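Long-range contacts in phosphate-binding protein PstS (Borrelia burgdorferi, PDB 4N13), which binds inorganic phosphate with micromolar affinity as the solute-binding lipoprotein of the PstSACB ABC transporter, which imports phosphate into the cell: residues A[26-37]-A[240-248]; A[210-218]-A[256-264]. All blocks are in the same frame, centred on the assembly; numbering follows the deposited sequence. Where two conformers were deposited one is given.

Interaction 1 (26-37 with 240-248) is the more buried of the two, a helix-helix contact within one lobe with an aromatic and apolar centre and no hydrogen bond across it. Interaction 2 (210-218 with 256-264) lies nearer the centre of the molecule, where the C-terminal tail passes the short helix 212-216; it is more exposed, and two salt bridges, a hydrogen bond from an asparagine side-chain amide and a water do most of its work round a small leucine-isoleucine core. Helices 237-246 and 249-257 follow each other in the chain, and so connect the two contacts. The two contacts also touch: Glu28 OE1 takes a weak hydrogen bond from Gln258 NE2, and Thr247 packs on Ile263.

Interaction 1 (A[26-37]-A[240-248]); sequences LDEMILRYDKIN and TQFIDFMTS. Unlike the reference sequence in segment 26-37: Asp34 (reference Asn).
An aromatic cluster of Tyr33, Phe242 and Phe245 fills the interface between two helices; the axes of helix segments 26-36 and 240-246 come within 10.6 Å, their N-to-C directions 113° apart. Phe242 and Phe245 are knobs in neighbouring holes of helix 23-36, the first among Leu26, Met29, Ile30 and Tyr33, the second among Met29, Arg32, Tyr33 and Ile36. Phe242 turns its edge to the face of Tyr33 in an offset edge-to-face pair, planes at 75°, with Phe242 CD1 3.7 Å from Tyr33 CD2. Tyr33 CB lies over one face of Phe245, a CH-pi contact 4.0 Å from the ring centroid. Tyr33 CG stands anti to the backbone N (chi1 -178°), which carries the ring past Phe245 toward Gln241, where Tyr33 OH rests 3.3 Å from Gln241 CB.

In this periplasmic-binding-protein fold, the two helices belong to one lobe: strand 40-45 lies against Leu26 and Ile30, while Ile65 and Ile228 meet Met246. Leu26 is about 8 Å, side chain to side chain, from Ser19, a probable phosphate ligand by similarity. At this end the chains of Met29 and Met246 are set nearly perpendicular, Met29 SD 3.8 Å from Met246 CG. At the other end Asn37 ND2 donates to Tyr33 OH (3.1 Å) within its own amide plane, while Asn37 OD1 accepts from Asn39 N; together they fix the rotation of the amide.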
loop_
_atom_site.group_PDB
_atom_site.type_symbol
_atom_site.label_atom_id
_atom_site.label_comp_id
_atom_site.label_asym_id
_atom_site.label_seq_id
_atom_site.Cartn_x
_atom_site.Cartn_y
_atom_site.Cartn_z
ATOM N N LEU A 26 12.933 7.739 2.901
ATOM C CA LEU A 26 14.335 7.387 2.677
ATOM C C LEU A 26 15.235 8.602 2.915
ATOM O O LEU A 26 16.304 8.489 3.504
ATOM C CB LEU A 26 14.547 6.803 1.280
ATOM C CG LEU A 26 14.499 5.274 1.209
ATOM C CD1 LEU A 26 15.749 4.644 1.824
ATOM C CD2 LEU A 26 13.226 4.701 1.845
ATOM N N ASP A 27 14.803 9.777 2.464
ATOM C CA ASP A 27 15.618 10.980 2.623
ATOM C C ASP A 27 15.832 11.312 4.088
ATOM O O ASP A 27 16.954 11.641 4.499
ATOM C CB ASP A 27 14.994 12.177 1.907
ATOM C CG ASP A 27 15.048 12.051 0.382
ATOM O OD1 ASP A 27 15.754 11.151 -0.119
ATOM O OD2 ASP A 27 14.377 12.839 -0.314
ATOM N N GLU A 28 14.767 11.217 4.883
ATOM C CA GLU A 28 14.937 11.479 6.308
ATOM C C GLU A 28 15.804 10.405 6.964
ATOM O O GLU A 28 16.614 10.694 7.849
ATOM C CB GLU A 28 13.593 11.603 7.014
ATOM C CG GLU A 28 13.753 11.922 8.491
ATOM C CD GLU A 28 12.476 12.256 9.202
ATOM O OE1 GLU A 28 11.435 12.432 8.535
ATOM O OE2 GLU A 28 12.531 12.350 10.444
ATOM N N MET A 29 15.620 9.151 6.560
ATOM C CA MET A 29 16.454 8.084 7.083
ATOM C C MET A 29 17.924 8.334 6.784
ATOM O O MET A 29 18.777 8.100 7.641
ATOM C CB MET A 29 16.050 6.729 6.536
ATOM C CG MET A 29 14.767 6.157 7.050
ATOM S SD MET A 29 14.332 4.644 6.205
ATOM C CE MET A 29 13.006 4.061 7.244
ATOM N N ILE A 30 18.223 8.790 5.569
ATOM C CA ILE A 30 19.597 9.111 5.201
ATOM C C ILE A 30 20.164 10.189 6.110
ATOM O O ILE A 30 21.274 10.073 6.638
ATOM C CB ILE A 30 19.664 9.539 3.718
ATOM C CG1 ILE A 30 19.469 8.311 2.823
ATOM C CG2 ILE A 30 20.994 10.243 3.397
ATOM C CD1 ILE A 30 19.191 8.616 1.374
ATOM N N LEU A 31 19.407 11.255 6.307
ATOM C CA LEU A 31 19.947 12.361 7.083
ATOM C C LEU A 31 20.055 12.016 8.563
ATOM O O LEU A 31 21.008 12.420 9.224
ATOM C CB LEU A 31 19.137 13.633 6.846
ATOM C CG LEU A 31 19.414 14.246 5.456
ATOM C CD1 LEU A 31 18.357 15.239 5.047
ATOM C CD2 LEU A 31 20.789 14.890 5.395
ATOM N N ARG A 32 19.127 11.223 9.079
ATOM C CA ARG A 32 19.230 10.823 10.475
ATOM C C ARG A 32 20.296 9.765 10.700
ATOM O O ARG A 32 20.989 9.800 11.724
ATOM C CB ARG A 32 17.863 10.425 10.991
ATOM C CG ARG A 32 16.985 11.678 11.027
ATOM C CD ARG A 32 15.678 11.492 11.701
ATOM N NE ARG A 32 15.838 11.291 13.126
ATOM C CZ ARG A 32 14.825 11.031 13.931
ATOM N NH1 ARG A 32 13.602 10.935 13.426
ATOM N NH2 ARG A 32 15.035 10.862 15.221
ATOM N N TYR A 33 20.474 8.849 9.751
ATOM C CA TYR A 33 21.552 7.871 9.896
ATOM C C TYR A 33 22.913 8.580 9.875
ATOM O O TYR A 33 23.857 8.150 10.557
ATOM C CB TYR A 33 21.464 6.742 8.842
ATOM C CG TYR A 33 22.561 5.720 9.061
ATOM C CD1 TYR A 33 22.597 4.972 10.227
ATOM C CD2 TYR A 33 23.590 5.560 8.137
ATOM C CE1 TYR A 33 23.630 4.075 10.485
ATOM C CE2 TYR A 33 24.619 4.671 8.368
ATOM C CZ TYR A 33 24.640 3.940 9.556
ATOM O OH TYR A 33 25.680 3.080 9.800
ATOM N N ASP A 34 23.018 9.680 9.137
ATOM C CA ASP A 34 24.257 10.432 9.076
ATOM C C ASP A 34 24.670 10.968 10.452
ATOM O O ASP A 34 25.860 11.169 10.678
ATOM C CB ASP A 34 24.165 11.565 8.050
ATOM C CG ASP A 34 25.437 12.354 7.973
ATOM O OD1 ASP A 34 26.426 11.833 7.415
ATOM O OD2 ASP A 34 25.455 13.486 8.498
ATOM N N LYS A 35 23.709 11.179 11.362
ATOM C CA LYS A 35 24.031 11.597 12.730
ATOM C C LYS A 35 24.750 10.495 13.492
ATOM O O LYS A 35 25.501 10.780 14.420
ATOM C CB LYS A 35 22.760 11.989 13.498
ATOM C CG LYS A 35 21.950 13.107 12.880
ATOM C CD LYS A 35 22.703 14.412 12.866
ATOM C CE LYS A 35 23.007 14.889 14.271
ATOM N NZ LYS A 35 23.559 16.266 14.227
ATOM N N ILE A 36 24.482 9.237 13.133
ATOM C CA ILE A 36 25.109 8.078 13.760
ATOM C C ILE A 36 26.436 7.709 13.099
ATOM O O ILE A 36 27.422 7.427 13.772
ATOM C CB ILE A 36 24.144 6.878 13.683
ATOM C CG1 ILE A 36 22.915 7.164 14.549
ATOM C CG2 ILE A 36 24.841 5.589 14.108
ATOM C CD1 ILE A 36 21.764 6.178 14.378
ATOM N N ASN A 37 26.444 7.701 11.773
ATOM C CA ASN A 37 27.612 7.272 11.026
ATOM C C ASN A 37 27.826 8.183 9.852
ATOM O O ASN A 37 27.174 8.035 8.834
ATOM C CB ASN A 37 27.418 5.842 10.537
ATOM C CG ASN A 37 28.614 5.323 9.751
ATOM O OD1 ASN A 37 29.646 5.983 9.647
ATOM N ND2 ASN A 37 28.478 4.139 9.191
ATOM N N THR A 240 24.617 -3.385 5.233
ATOM C CA THR A 240 24.022 -3.986 6.423
ATOM C C THR A 240 23.716 -2.937 7.482
ATOM O O THR A 240 22.654 -2.953 8.098
ATOM C CB THR A 240 24.985 -5.021 6.980
ATOM O OG1 THR A 240 25.213 -5.983 5.959
ATOM C CG2 THR A 240 24.434 -5.700 8.216
ATOM N N GLN A 241 24.631 -2.010 7.696
ATOM C CA GLN A 241 24.406 -0.963 8.678
ATOM C C GLN A 241 23.191 -0.104 8.341
ATOM O O GLN A 241 22.389 0.209 9.202
ATOM C CB GLN A 241 25.620 -0.052 8.757
ATOM C CG GLN A 241 26.848 -0.679 9.425
ATOM C CD GLN A 241 28.062 0.230 9.336
ATOM O OE1 GLN A 241 28.324 0.829 8.296
ATOM N NE2 GLN A 241 28.801 0.336 10.416
ATOM N N PHE A 242 23.073 0.322 7.100
ATOM C CA PHE A 242 21.952 1.186 6.760
ATOM C C PHE A 242 20.623 0.435 6.871
ATOM O O PHE A 242 19.650 0.980 7.364
ATOM C CB PHE A 242 22.096 1.837 5.374
ATOM C CG PHE A 242 21.041 2.864 5.113
ATOM C CD1 PHE A 242 21.065 4.052 5.819
ATOM C CD2 PHE A 242 19.991 2.643 4.236
ATOM C CE1 PHE A 242 20.099 4.993 5.648
ATOM C CE2 PHE A 242 19.017 3.606 4.046
ATOM C CZ PHE A 242 19.086 4.781 4.754
ATOM N N ILE A 243 20.577 -0.808 6.404
ATOM C CA ILE A 243 19.368 -1.612 6.518
ATOM C C ILE A 243 18.985 -1.811 7.983
ATOM O O ILE A 243 17.803 -1.727 8.342
ATOM C CB ILE A 243 19.538 -2.951 5.777
ATOM C CG1 ILE A 243 19.699 -2.664 4.285
ATOM C CG2 ILE A 243 18.380 -3.887 6.108
ATOM C CD1 ILE A 243 19.979 -3.873 3.435
ATOM N N ASP A 244 19.980 -2.043 8.827
ATOM C CA ASP A 244 19.742 -2.169 10.262
ATOM C C ASP A 244 19.133 -0.888 10.832
ATOM O O ASP A 244 18.241 -0.939 11.684
ATOM C CB ASP A 244 21.050 -2.502 10.967
ATOM C CG ASP A 244 20.903 -2.565 12.461
ATOM O OD1 ASP A 244 20.248 -3.501 12.952
ATOM O OD2 ASP A 244 21.436 -1.667 13.141
ATOM N N PHE A 245 19.536 0.271 10.325
ATOM C CA PHE A 245 18.912 1.523 10.749
ATOM C C PHE A 245 17.467 1.628 10.255
ATOM O O PHE A 245 16.572 2.047 10.991
ATOM C CB PHE A 245 19.727 2.730 10.280
ATOM C CG PHE A 245 19.095 4.042 10.663
ATOM C CD1 PHE A 245 19.198 4.527 11.964
ATOM C CD2 PHE A 245 18.363 4.770 9.747
ATOM C CE1 PHE A 245 18.599 5.715 12.326
ATOM C CE2 PHE A 245 17.759 5.959 10.117
ATOM C CZ PHE A 245 17.883 6.430 11.408
ATOM N N MET A 246 17.219 1.236 9.010
ATOM C CA MET A 246 15.875 1.301 8.431
ATOM C C MET A 246 14.845 0.529 9.256
ATOM O O MET A 246 13.684 0.936 9.343
ATOM C CB MET A 246 15.868 0.777 6.993
ATOM C CG MET A 246 16.611 1.672 5.997
ATOM S SD MET A 246 16.442 1.066 4.303
ATOM C CE MET A 246 14.689 1.471 4.022
ATOM N N THR A 247 15.274 -0.604 9.808
ATOM C CA THR A 247 14.394 -1.492 10.557
ATOM C C THR A 247 14.508 -1.284 12.081
ATOM O O THR A 247 13.929 -2.025 12.843
ATOM C CB THR A 247 14.651 -2.966 10.181
ATOM O OG1 THR A 247 16.008 -3.309 10.467
ATOM C CG2 THR A 247 14.392 -3.187 8.695
ATOM N N SER A 248 15.260 -0.270 12.491
ATOM C CA SER A 248 15.393 0.116 13.892
ATOM C C SER A 248 14.170 0.918 14.342
ATOM O O SER A 248 13.410 1.430 13.526
ATOM C CB SER A 248 16.631 1.001 14.075
ATOM O OG SER A 248 16.400 2.293 13.511
#

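Interaction 2 (A[210-218]-A[256-264]); sequences PTKETINSN and EEQGFLGIK
Lys212 reaches from the first turn of helix 212-216, N-capped by Thr211 OG1 accepting from Thr214 N, across the C-terminal tail to Glu256. Its CG is anti to the backbone N (chi1 -172°), and the extended chain beyond lays the carbons along the tail in turn. CB and CG lie against Leu261 CD1, and CG also touches Lys264 CE at 3.8 Å, the two lysine chains running antiparallel alongside one another. CD continues beside that methylene. CE passes the carbonyl of Gly262, and NZ forms a salt bridge with Glu256 OE2 at 3.1 Å, arriving from above the carboxylate plane. The same oxygen accepts a hydrogen bond from Gly262 N on its anti lone pair, so two donors grip it. A water accepts from Lys212 NZ and donates to Ile263 O.

Helix 249-257 ends in a Schellman motif at Gly259, and Asn216 holds the tail that follows. Its ND2 gives one hydrogen to Gly262 O at 3.0 Å, nearly straight at 178°, and the other to Lys212 O. Both acceptors lie close to the amide plane, which fixes the amide's rotation; Asn216 OD1 takes a weak bond from Tyr86 OH. Toward strand 80-93, Leu261 CD2 packs on Ile215 CG2 at 3.5 Å, while Ile215 also meets Tyr86 and Ala88. Lys264 folds back to set CE above the Asn216 amide plane and NZ against Glu213 OE2 in a weak bond of 2.9 Å, part of a salt bridge.

Lys212 NZ and Lys264 NZ, 6.1 Å apart, each have a carboxylate of their own, which probably offsets their mutual repulsion. One direct bond and one water bridge thus hold the tail's backbone, with charge pairs at Glu256 and Lys264.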
loop_
_atom_site.group_PDB
_atom_site.type_symbol
_atom_site.label_atom_id
_atom_site.label_comp_id
_atom_site.label_asym_id
_atom_site.label_seq_id
_atom_site.Cartn_x
_atom_site.Cartn_y
_atom_site.Cartn_z
ATOM N N PRO A 210 -8.361 -3.842 9.697
ATOM C CA PRO A 210 -7.004 -3.369 9.423
ATOM C C PRO A 210 -6.417 -2.664 10.646
ATOM O O PRO A 210 -6.833 -1.581 11.012
ATOM C CB PRO A 210 -7.195 -2.412 8.232
ATOM C CG PRO A 210 -8.617 -1.960 8.320
ATOM C CD PRO A 210 -9.390 -3.028 9.018
ATOM N N THR A 211 -5.469 -3.326 11.288
ATOM C CA THR A 211 -4.775 -2.820 12.470
ATOM C C THR A 211 -3.285 -3.072 12.293
ATOM O O THR A 211 -2.875 -3.850 11.440
ATOM C CB THR A 211 -5.228 -3.532 13.762
ATOM O OG1 THR A 211 -4.717 -4.871 13.777
ATOM C CG2 THR A 211 -6.753 -3.552 13.865
ATOM N N LYS A 212 -2.444 -2.443 13.096
ATOM C CA LYS A 212 -1.027 -2.691 12.961
ATOM C C LYS A 212 -0.724 -4.194 13.098
ATOM O O LYS A 212 0.109 -4.737 12.373
ATOM C CB LYS A 212 -0.233 -1.871 13.965
ATOM C CG LYS A 212 1.272 -1.961 13.725
ATOM C CD LYS A 212 2.013 -0.939 14.549
ATOM C CE LYS A 212 3.503 -0.972 14.265
ATOM N NZ LYS A 212 4.186 0.112 15.017
ATOM N N GLU A 213 -1.412 -4.884 14.001
ATOM C CA GLU A 213 -1.155 -6.313 14.213
ATOM C C GLU A 213 -1.578 -7.174 13.020
ATOM O O GLU A 213 -0.838 -8.074 12.589
ATOM C CB GLU A 213 -1.868 -6.811 15.474
ATOM C CG GLU A 213 -1.311 -6.246 16.785
ATOM C CD GLU A 213 0.132 -6.656 17.072
ATOM O OE1 GLU A 213 0.555 -7.744 16.618
ATOM O OE2 GLU A 213 0.846 -5.891 17.771
ATOM N N THR A 214 -2.759 -6.916 12.474
ATOM C CA THR A 214 -3.244 -7.753 11.383
ATOM C C THR A 214 -2.538 -7.427 10.078
ATOM O O THR A 214 -2.429 -8.275 9.204
ATOM C CB THR A 214 -4.760 -7.635 11.186
ATOM O OG1 THR A 214 -5.067 -6.290 10.822
ATOM C CG2 THR A 214 -5.523 -8.075 12.440
ATOM N N ILE A 215 -2.071 -6.194 9.926
ATOM C CA ILE A 215 -1.329 -5.857 8.722
ATOM C C ILE A 215 0.071 -6.486 8.806
ATOM O O ILE A 215 0.551 -7.080 7.829
ATOM C CB ILE A 215 -1.320 -4.340 8.500
ATOM C CG1 ILE A 215 -2.746 -3.882 8.143
ATOM C CG2 ILE A 215 -0.324 -3.975 7.398
ATOM C CD1 ILE A 215 -2.994 -2.374 8.280
ATOM N N ASN A 216 0.718 -6.391 9.957
ATOM C CA ASN A 216 2.013 -7.029 10.129
ATOM C C ASN A 216 1.981 -8.544 9.957
ATOM O O ASN A 216 2.922 -9.130 9.426
ATOM C CB ASN A 216 2.637 -6.652 11.468
ATOM C CG ASN A 216 3.532 -5.432 11.347
ATOM O OD1 ASN A 216 4.713 -5.551 11.063
ATOM N ND2 ASN A 216 2.955 -4.250 11.481
ATOM N N SER A 217 0.901 -9.174 10.407
ATOM C CA SER A 217 0.770 -10.626 10.281
ATOM C C SER A 217 0.405 -11.055 8.867
ATOM O O SER A 217 0.455 -12.233 8.545
ATOM C CB SER A 217 -0.289 -11.157 11.239
ATOM O OG SER A 217 -1.570 -10.902 10.711
ATOM N N ASN A 218 0.021 -10.095 8.039
ATOM C CA ASN A 218 -0.501 -10.337 6.689
ATOM C C ASN A 218 -1.890 -11.006 6.710
ATOM O O ASN A 218 -2.319 -11.611 5.725
ATOM C CB ASN A 218 0.476 -11.132 5.797
ATOM C CG ASN A 218 1.834 -10.445 5.607
ATOM O OD1 ASN A 218 2.038 -9.313 6.019
ATOM N ND2 ASN A 218 2.773 -11.157 4.953
ATOM N N GLU A 256 6.379 5.983 10.339
ATOM C CA GLU A 256 5.050 6.345 10.840
ATOM C C GLU A 256 4.816 7.851 10.880
ATOM O O GLU A 256 3.697 8.304 10.628
ATOM C CB GLU A 256 4.799 5.666 12.191
ATOM C CG GLU A 256 4.845 4.149 12.011
ATOM C CD GLU A 256 4.113 3.374 13.068
ATOM O OE1 GLU A 256 3.897 3.917 14.173
ATOM O OE2 GLU A 256 3.758 2.199 12.803
ATOM N N GLU A 257 5.857 8.625 11.147
ATOM C CA GLU A 257 5.737 10.082 11.104
ATOM C C GLU A 257 5.400 10.574 9.705
ATOM O O GLU A 257 4.877 11.666 9.536
ATOM C CB GLU A 257 7.048 10.725 11.562
ATOM C CG GLU A 257 7.299 10.552 13.039
ATOM C CD GLU A 257 8.773 10.632 13.460
ATOM O OE1 GLU A 257 9.639 11.130 12.704
ATOM O OE2 GLU A 257 9.070 10.183 14.593
ATOM N N GLN A 258 5.673 9.758 8.702
ATOM C CA GLN A 258 5.388 10.119 7.323
ATOM C C GLN A 258 4.197 9.395 6.757
ATOM O O GLN A 258 3.986 9.383 5.547
ATOM C CB GLN A 258 6.632 9.920 6.486
ATOM C CG GLN A 258 7.643 10.926 6.937
ATOM C CD GLN A 258 8.625 11.299 5.907
ATOM O OE1 GLN A 258 8.279 11.461 4.748
ATOM N NE2 GLN A 258 9.881 11.426 6.304
ATOM N N GLY A 259 3.377 8.837 7.638
ATOM C CA GLY A 259 2.063 8.383 7.238
ATOM C C GLY A 259 1.925 6.934 6.847
ATOM O O GLY A 259 0.839 6.517 6.454
ATOM N N PHE A 260 3.006 6.170 6.939
ATOM C CA PHE A 260 2.966 4.751 6.602
ATOM C C PHE A 260 2.892 3.971 7.904
ATOM O O PHE A 260 2.938 4.540 8.988
ATOM C CB PHE A 260 4.220 4.320 5.825
ATOM C CG PHE A 260 4.249 4.732 4.381
ATOM C CD1 PHE A 260 4.167 3.781 3.383
ATOM C CD2 PHE A 260 4.424 6.061 4.021
ATOM C CE1 PHE A 260 4.219 4.140 2.058
ATOM C CE2 PHE A 260 4.463 6.427 2.691
ATOM C CZ PHE A 260 4.360 5.460 1.710
ATOM N N LEU A 261 2.768 2.662 7.799
ATOM C CA LEU A 261 2.683 1.791 8.961
ATOM C C LEU A 261 3.984 1.034 9.110
ATOM O O LEU A 261 4.515 0.543 8.125
ATOM C CB LEU A 261 1.578 0.773 8.729
ATOM C CG LEU A 261 1.275 -0.096 9.926
ATOM C CD1 LEU A 261 0.612 0.727 11.017
ATOM C CD2 LEU A 261 0.375 -1.236 9.485
ATOM N N GLY A 262 4.510 0.953 10.325
ATOM C CA GLY A 262 5.773 0.288 10.583
ATOM C C GLY A 262 5.656 -1.198 10.896
ATOM O O GLY A 262 4.570 -1.758 11.018
ATOM N N ILE A 263 6.812 -1.847 10.968
ATOM C CA ILE A 263 6.913 -3.244 11.333
ATOM C C ILE A 263 7.219 -3.369 12.825
ATOM O O ILE A 263 7.497 -2.390 13.496
ATOM C CB ILE A 263 8.054 -3.934 10.550
ATOM C CG1 ILE A 263 9.422 -3.335 10.917
ATOM C CG2 ILE A 263 7.784 -3.880 9.047
ATOM C CD1 ILE A 263 10.593 -4.146 10.400
ATOM N N LYS A 264 7.220 -4.584 13.343
ATOM C CA LYS A 264 7.701 -4.810 14.709
ATOM C C LYS A 264 9.237 -4.833 14.780
ATOM O O LYS A 264 9.902 -5.326 13.864
ATOM C CB LYS A 264 7.105 -6.108 15.240
ATOM C CG LYS A 264 5.598 -6.169 15.041
ATOM C CD LYS A 264 4.926 -4.900 15.560
ATOM C CE LYS A 264 3.532 -4.701 14.994
ATOM N NZ LYS A 264 2.546 -5.701 15.471
HETATM O O HOH W 1 6.862 0.087 14.109
#